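Long-range contacts in kelch repeat and BTB domain-containing protein A55 (PDB 6I2M), which probably serves as a substrate-specific adapter of CUL3-containing E3 ubiquitin ligases, directing host proteins to ubiquitination and proteasomal degradation during vaccinia infection: residues I76-G81 / L101-A106; Q148-L153 / L176-E181. One frame throughout, in Å; residues are numbered along the deposited sequence.

Contact 1. Residues I76-G81 / L101-A106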
loop_
_atom_site.group_PDB
_atom_site.type_symbol
_atom_site.label_atom_id
_atom_site.label_comp_id
_atom_site.label_asym_id
_atom_site.label_seq_id
_atom_site.Cartn_x
_atom_site.Cartn_y
_atom_site.Cartn_z
ATOM N N ILE A 76 -9.351 -2.049 -11.203
ATOM C CA ILE A 76 -9.015 -0.835 -10.446
ATOM C C ILE A 76 -9.214 -1.155 -8.956
ATOM O O ILE A 76 -8.369 -0.788 -8.142
ATOM C CB ILE A 76 -9.810 0.417 -10.927
ATOM C CG1 ILE A 76 -9.433 0.785 -12.379
ATOM C CG2 ILE A 76 -9.594 1.629 -9.993
ATOM C CD1 ILE A 76 -10.526 1.494 -13.152
ATOM N N ASP A 77 -10.288 -1.908 -8.621
ATOM C CA ASP A 77 -10.580 -2.367 -7.258
ATOM C C ASP A 77 -9.456 -3.285 -6.757
ATOM O O ASP A 77 -9.129 -3.254 -5.570
ATOM C CB ASP A 77 -11.939 -3.091 -7.194
ATOM C CG ASP A 77 -13.165 -2.202 -7.341
ATOM O OD1 ASP A 77 -13.086 -1.007 -6.973
ATOM O OD2 ASP A 77 -14.210 -2.708 -7.802
ATOM N N TYR A 78 -8.846 -4.069 -7.677
ATOM C CA TYR A 78 -7.715 -4.954 -7.389
ATOM C C TYR A 78 -6.438 -4.139 -7.136
ATOM O O TYR A 78 -5.634 -4.535 -6.289
ATOM C CB TYR A 78 -7.511 -5.990 -8.510
ATOM C CG TYR A 78 -6.418 -6.996 -8.220
ATOM C CD1 TYR A 78 -6.622 -8.039 -7.320
ATOM C CD2 TYR A 78 -5.178 -6.908 -8.847
ATOM C CE1 TYR A 78 -5.617 -8.962 -7.043
ATOM C CE2 TYR A 78 -4.165 -7.826 -8.577
ATOM C CZ TYR A 78 -4.390 -8.856 -7.678
ATOM O OH TYR A 78 -3.397 -9.768 -7.412
ATOM N N ILE A 79 -6.264 -2.999 -7.858
ATOM C CA ILE A 79 -5.133 -2.068 -7.690
ATOM C C ILE A 79 -5.237 -1.462 -6.275
ATOM O O ILE A 79 -4.221 -1.292 -5.599
ATOM C CB ILE A 79 -5.080 -0.995 -8.832
ATOM C CG1 ILE A 79 -4.770 -1.649 -10.197
ATOM C CG2 ILE A 79 -4.062 0.115 -8.538
ATOM C CD1 ILE A 79 -5.265 -0.892 -11.446
ATOM N N TYR A 80 -6.483 -1.210 -5.818
ATOM C CA TYR A 80 -6.798 -0.711 -4.481
ATOM C C TYR A 80 -6.927 -1.897 -3.488
ATOM O O TYR A 80 -6.567 -3.025 -3.838
ATOM C CB TYR A 80 -8.047 0.195 -4.518
ATOM C CG TYR A 80 -7.791 1.553 -5.144
ATOM C CD1 TYR A 80 -7.839 1.728 -6.524
ATOM C CD2 TYR A 80 -7.515 2.666 -4.355
ATOM C CE1 TYR A 80 -7.597 2.971 -7.106
ATOM C CE2 TYR A 80 -7.282 3.918 -4.926
ATOM C CZ TYR A 80 -7.326 4.065 -6.303
ATOM O OH TYR A 80 -7.096 5.292 -6.876
ATOM N N GLY A 81 -7.407 -1.634 -2.272
ATOM C CA GLY A 81 -7.516 -2.634 -1.210
ATOM C C GLY A 81 -8.590 -3.706 -1.306
ATOM O O GLY A 81 -8.852 -4.379 -0.306
ATOM N N LEU A 101 -3.487 -3.700 -20.306
ATOM C CA LEU A 101 -3.021 -2.703 -19.337
ATOM C C LEU A 101 -1.687 -3.086 -18.672
ATOM O O LEU A 101 -1.071 -2.251 -18.011
ATOM C CB LEU A 101 -4.110 -2.394 -18.290
ATOM C CG LEU A 101 -5.388 -1.717 -18.811
ATOM C CD1 LEU A 101 -6.551 -1.956 -17.870
ATOM C CD2 LEU A 101 -5.182 -0.221 -19.044
ATOM N N GLN A 102 -1.242 -4.345 -18.878
ATOM C CA GLN A 102 0.008 -4.944 -18.397
ATOM C C GLN A 102 0.209 -4.829 -16.875
ATOM O O GLN A 102 1.224 -4.300 -16.408
ATOM C CB GLN A 102 1.227 -4.418 -19.179
ATOM C CG GLN A 102 1.407 -5.068 -20.557
ATOM C CD GLN A 102 1.836 -6.521 -20.513
ATOM O OE1 GLN A 102 2.527 -6.978 -19.594
ATOM N NE2 GLN A 102 1.441 -7.279 -21.524
ATOM N N ILE A 103 -0.764 -5.354 -16.113
ATOM C CA ILE A 103 -0.714 -5.418 -14.652
ATOM C C ILE A 103 -0.243 -6.828 -14.259
ATOM O O ILE A 103 -0.971 -7.805 -14.460
ATOM C CB ILE A 103 -2.020 -4.933 -13.934
ATOM C CG1 ILE A 103 -2.007 -5.300 -12.424
ATOM C CG2 ILE A 103 -3.297 -5.415 -14.643
ATOM C CD1 ILE A 103 -2.992 -4.588 -11.546
ATOM N N GLY A 104 0.992 -6.907 -13.763
ATOM C CA GLY A 104 1.646 -8.149 -13.361
ATOM C C GLY A 104 0.972 -8.893 -12.226
ATOM O O GLY A 104 0.929 -10.127 -12.228
ATOM N N SER A 105 0.445 -8.134 -11.251
ATOM C CA SER A 105 -0.245 -8.631 -10.061
ATOM C C SER A 105 -1.561 -9.339 -10.399
ATOM O O SER A 105 -1.922 -10.310 -9.731
ATOM C CB SER A 105 -0.506 -7.482 -9.095
ATOM O OG SER A 105 0.709 -6.909 -8.638
ATOM N N ALA A 106 -2.270 -8.851 -11.431
ATOM C CA ALA A 106 -3.550 -9.394 -11.879
ATOM C C ALA A 106 -3.419 -10.467 -12.957
ATOM O O ALA A 106 -4.248 -11.377 -12.992
ATOM C CB ALA A 106 -4.448 -8.274 -12.359
#
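The Tyr78 ring turns one edge, CD2 and CE2, toward the start of helix 104-116. Near the ring plane at that edge lie the carbonyl carbon of Ser105, 3.5 Å from CE2, and Ile103 CD1, 4.2 Å from CD2; the backbone N of Ala106 comes in obliquely, 3.6 Å from CE2. Ala106 CB bridges the same two ring carbons, 3.8 Å from CE2. With CG anti to the backbone N (chi1 -176°), the tyrosine reaches across to the first turn of that helix, and its OH lies 2.8 Å from Ser105 O. Glu109 OE2 lies within hydrogen-bonding reach of the same hydroxyl, which has one proton for the two oxygens. Met1 of the second subunit packs on Tyr78, and Asn3 of that subunit on Ser105.

Away from the hydroxyl the contact is apolar: Ile103, at the N-cap position, sends CD1 out on an extended side chain (chi1 168°, chi2 164°) to touch the ring edge and to meet Ile79 CG1 obliquely at 3.7 Å. Ile79 packs on Ile38, Leu39 and Ala42 of helix 36-42. The end of helix 69-79 packs on the start of helix 104-116 in the BTB/POZ domain, beside the second subunit's N-terminal residues.

Contact 2. Residues Q148-L153 / L176-E181; sequences QNILRL and LNIKNE
Gln148 O is gripped across this contact by one hydrogen bond, from the side-chain amide of Asn177. ND2 sits 3.2 Å from Gln148 O, and the bond is nearly straight, with an N-H...O angle of 165°. The oxygen lies close to the plane of the Asn177 amide, but the donor stands above the Gln148 carbonyl plane, 38° out of it, so the approach misses the lone pairs. Asn177 has CG anti to its backbone N (chi1 -171°), which carries the amide over to the Gln148 backbone; on the way its CB packs 3.7 Å from Gln148 CA. The residue is also the centre of an inverse gamma turn, with a weak bond from Ile178 N to Leu176 O, and its backbone is hydrogen-bonded to Leu147.

Beside this polar link runs a row of branched aliphatic side chains. Ile150 uses two branches: CG2 lies 3.4 Å from Asn177 O and 3.9 Å from Ile178 CG2, while CD1 meets Leu176 CD1 at 4.1 Å, the two side chains crossing obliquely. Leu151 crosses Ile178 at about a right angle, its CG 3.9 Å from Ile178 CG2, so that one methyl serves both helix residues. Ile187 of helix 184-195 touches Ile150, Leu151 and Ile178, and Phe183 touches Leu151 and Ile178. The short helix 150-153 and the loop that holds the gamma turn and leads to helix 184-195 are thus joined at the surface of the helical BACK region, the part that follows the BTB domain in BTB-Kelch proteins.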
loop_
_atom_site.group_PDB
_atom_site.type_symbol
_atom_site.label_atom_id
_atom_site.label_comp_id
_atom_site.label_asym_id
_atom_site.label_seq_id
_atom_site.Cartn_x
_atom_site.Cartn_y
_atom_site.Cartn_z
ATOM N N GLN A 148 -6.550 -35.249 -23.064
ATOM C CA GLN A 148 -6.783 -36.241 -22.005
ATOM C C GLN A 148 -8.287 -36.510 -21.750
ATOM O O GLN A 148 -8.625 -37.455 -21.032
ATOM C CB GLN A 148 -6.026 -35.885 -20.703
ATOM C CG GLN A 148 -6.527 -34.644 -19.963
ATOM C CD GLN A 148 -5.628 -34.240 -18.816
ATOM O OE1 GLN A 148 -4.420 -34.023 -18.974
ATOM N NE2 GLN A 148 -6.207 -34.108 -17.632
ATOM N N ASN A 149 -9.175 -35.695 -22.358
ATOM C CA ASN A 149 -10.635 -35.811 -22.243
ATOM C C ASN A 149 -11.317 -35.765 -23.631
ATOM O O ASN A 149 -12.502 -35.436 -23.727
ATOM C CB ASN A 149 -11.188 -34.708 -21.320
ATOM C CG ASN A 149 -10.700 -34.776 -19.894
ATOM O OD1 ASN A 149 -11.020 -35.702 -19.140
ATOM N ND2 ASN A 149 -9.926 -33.783 -19.486
ATOM N N ILE A 150 -10.566 -36.136 -24.692
ATOM C CA ILE A 150 -10.959 -36.135 -26.109
ATOM C C ILE A 150 -12.302 -36.855 -26.388
ATOM O O ILE A 150 -13.177 -36.251 -27.012
ATOM C CB ILE A 150 -9.797 -36.662 -27.019
ATOM C CG1 ILE A 150 -10.171 -36.613 -28.524
ATOM C CG2 ILE A 150 -9.282 -38.054 -26.595
ATOM C CD1 ILE A 150 -8.986 -36.565 -29.498
ATOM N N LEU A 151 -12.469 -38.111 -25.925
ATOM C CA LEU A 151 -13.682 -38.901 -26.169
ATOM C C LEU A 151 -14.907 -38.421 -25.377
ATOM O O LEU A 151 -16.035 -38.749 -25.747
ATOM C CB LEU A 151 -13.429 -40.406 -25.951
ATOM C CG LEU A 151 -12.444 -41.086 -26.922
ATOM C CD1 LEU A 151 -12.177 -42.515 -26.509
ATOM C CD2 LEU A 151 -12.944 -41.049 -28.365
ATOM N N ARG A 152 -14.688 -37.634 -24.311
ATOM C CA ARG A 152 -15.756 -37.051 -23.498
ATOM C C ARG A 152 -16.219 -35.735 -24.126
ATOM O O ARG A 152 -17.381 -35.354 -23.971
ATOM C CB ARG A 152 -15.255 -36.772 -22.072
ATOM C CG ARG A 152 -15.120 -38.001 -21.191
ATOM C CD ARG A 152 -14.525 -37.614 -19.854
ATOM N NE ARG A 152 -14.464 -38.743 -18.926
ATOM C CZ ARG A 152 -13.922 -38.684 -17.713
ATOM N NH1 ARG A 152 -13.384 -37.554 -17.270
ATOM N NH2 ARG A 152 -13.910 -39.758 -16.934
ATOM N N LEU A 153 -15.297 -35.042 -24.826
ATOM C CA LEU A 153 -15.518 -33.740 -25.455
ATOM C C LEU A 153 -16.127 -33.785 -26.862
ATOM O O LEU A 153 -16.665 -32.770 -27.304
ATOM C CB LEU A 153 -14.216 -32.920 -25.464
ATOM C CG LEU A 153 -13.765 -32.370 -24.109
ATOM C CD1 LEU A 153 -12.304 -31.991 -24.135
ATOM C CD2 LEU A 153 -14.622 -31.196 -23.673
ATOM N N LEU A 176 -2.900 -37.966 -27.351
ATOM C CA LEU A 176 -4.363 -38.039 -27.283
ATOM C C LEU A 176 -4.814 -39.329 -26.584
ATOM O O LEU A 176 -4.480 -40.430 -27.029
ATOM C CB LEU A 176 -5.054 -37.815 -28.654
ATOM C CG LEU A 176 -4.674 -38.702 -29.853
ATOM C CD1 LEU A 176 -5.865 -38.910 -30.763
ATOM C CD2 LEU A 176 -3.533 -38.095 -30.659
ATOM N N ASN A 177 -5.510 -39.173 -25.441
ATOM C CA ASN A 177 -5.977 -40.271 -24.592
ATOM C C ASN A 177 -7.083 -41.108 -25.246
ATOM O O ASN A 177 -8.275 -40.892 -25.005
ATOM C CB ASN A 177 -6.386 -39.750 -23.203
ATOM C CG ASN A 177 -6.678 -40.816 -22.167
ATOM O OD1 ASN A 177 -6.094 -41.907 -22.156
ATOM N ND2 ASN A 177 -7.585 -40.507 -21.253
ATOM N N ILE A 178 -6.664 -42.070 -26.085
ATOM C CA ILE A 178 -7.540 -43.012 -26.790
ATOM C C ILE A 178 -7.008 -44.438 -26.612
ATOM O O ILE A 178 -5.902 -44.743 -27.070
ATOM C CB ILE A 178 -7.831 -42.624 -28.276
ATOM C CG1 ILE A 178 -6.544 -42.266 -29.065
ATOM C CG2 ILE A 178 -8.869 -41.500 -28.354
ATOM C CD1 ILE A 178 -6.544 -42.702 -30.538
ATOM N N LYS A 179 -7.769 -45.289 -25.889
ATOM C CA LYS A 179 -7.399 -46.681 -25.597
ATOM C C LYS A 179 -7.279 -47.549 -26.849
ATOM O O LYS A 179 -6.386 -48.395 -26.919
ATOM C CB LYS A 179 -8.343 -47.313 -24.564
ATOM C CG LYS A 179 -8.026 -46.902 -23.132
ATOM C CD LYS A 179 -8.831 -47.691 -22.115
ATOM C CE LYS A 179 -8.601 -47.173 -20.718
ATOM N NZ LYS A 179 -9.474 -47.854 -19.728
ATOM N N ASN A 180 -8.161 -47.325 -27.840
ATOM C CA ASN A 180 -8.147 -48.036 -29.118
ATOM C C ASN A 180 -7.398 -47.184 -30.144
ATOM O O ASN A 180 -7.601 -45.969 -30.203
ATOM C CB ASN A 180 -9.576 -48.334 -29.597
ATOM C CG ASN A 180 -9.689 -49.394 -30.674
ATOM O OD1 ASN A 180 -9.038 -49.342 -31.726
ATOM N ND2 ASN A 180 -10.548 -50.374 -30.442
ATOM N N GLU A 181 -6.542 -47.827 -30.955
ATOM C CA GLU A 181 -5.736 -47.159 -31.982
ATOM C C GLU A 181 -6.494 -47.025 -33.322
ATOM O O GLU A 181 -5.907 -47.181 -34.397
ATOM C CB GLU A 181 -4.369 -47.862 -32.146
ATOM C CG GLU A 181 -3.401 -47.643 -30.990
ATOM C CD GLU A 181 -3.646 -48.473 -29.743
ATOM O OE1 GLU A 181 -3.615 -49.722 -29.837
ATOM O OE2 GLU A 181 -3.862 -47.871 -28.667
#

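In the fold
The two contacts sit on opposite sides of the chain's centre, with centres 39 Å apart and nearest atoms about 23 Å apart, and they share no helix. Contact 1 is mostly buried in the BTB/POZ domain, where two helix ends meet beside the second subunit. Contact 2 lies at the surface of the BACK region, joins a short helix to an irregular loop, and is touched by no other chain of the assembly. Both have aliphatic packing; they differ in the polar group, a tyrosine hydroxyl near a carbonyl and a carboxylate against an amide on a backbone carbonyl. The chain holds the BTB and BACK regions without the Kelch repeats of the whole adapter.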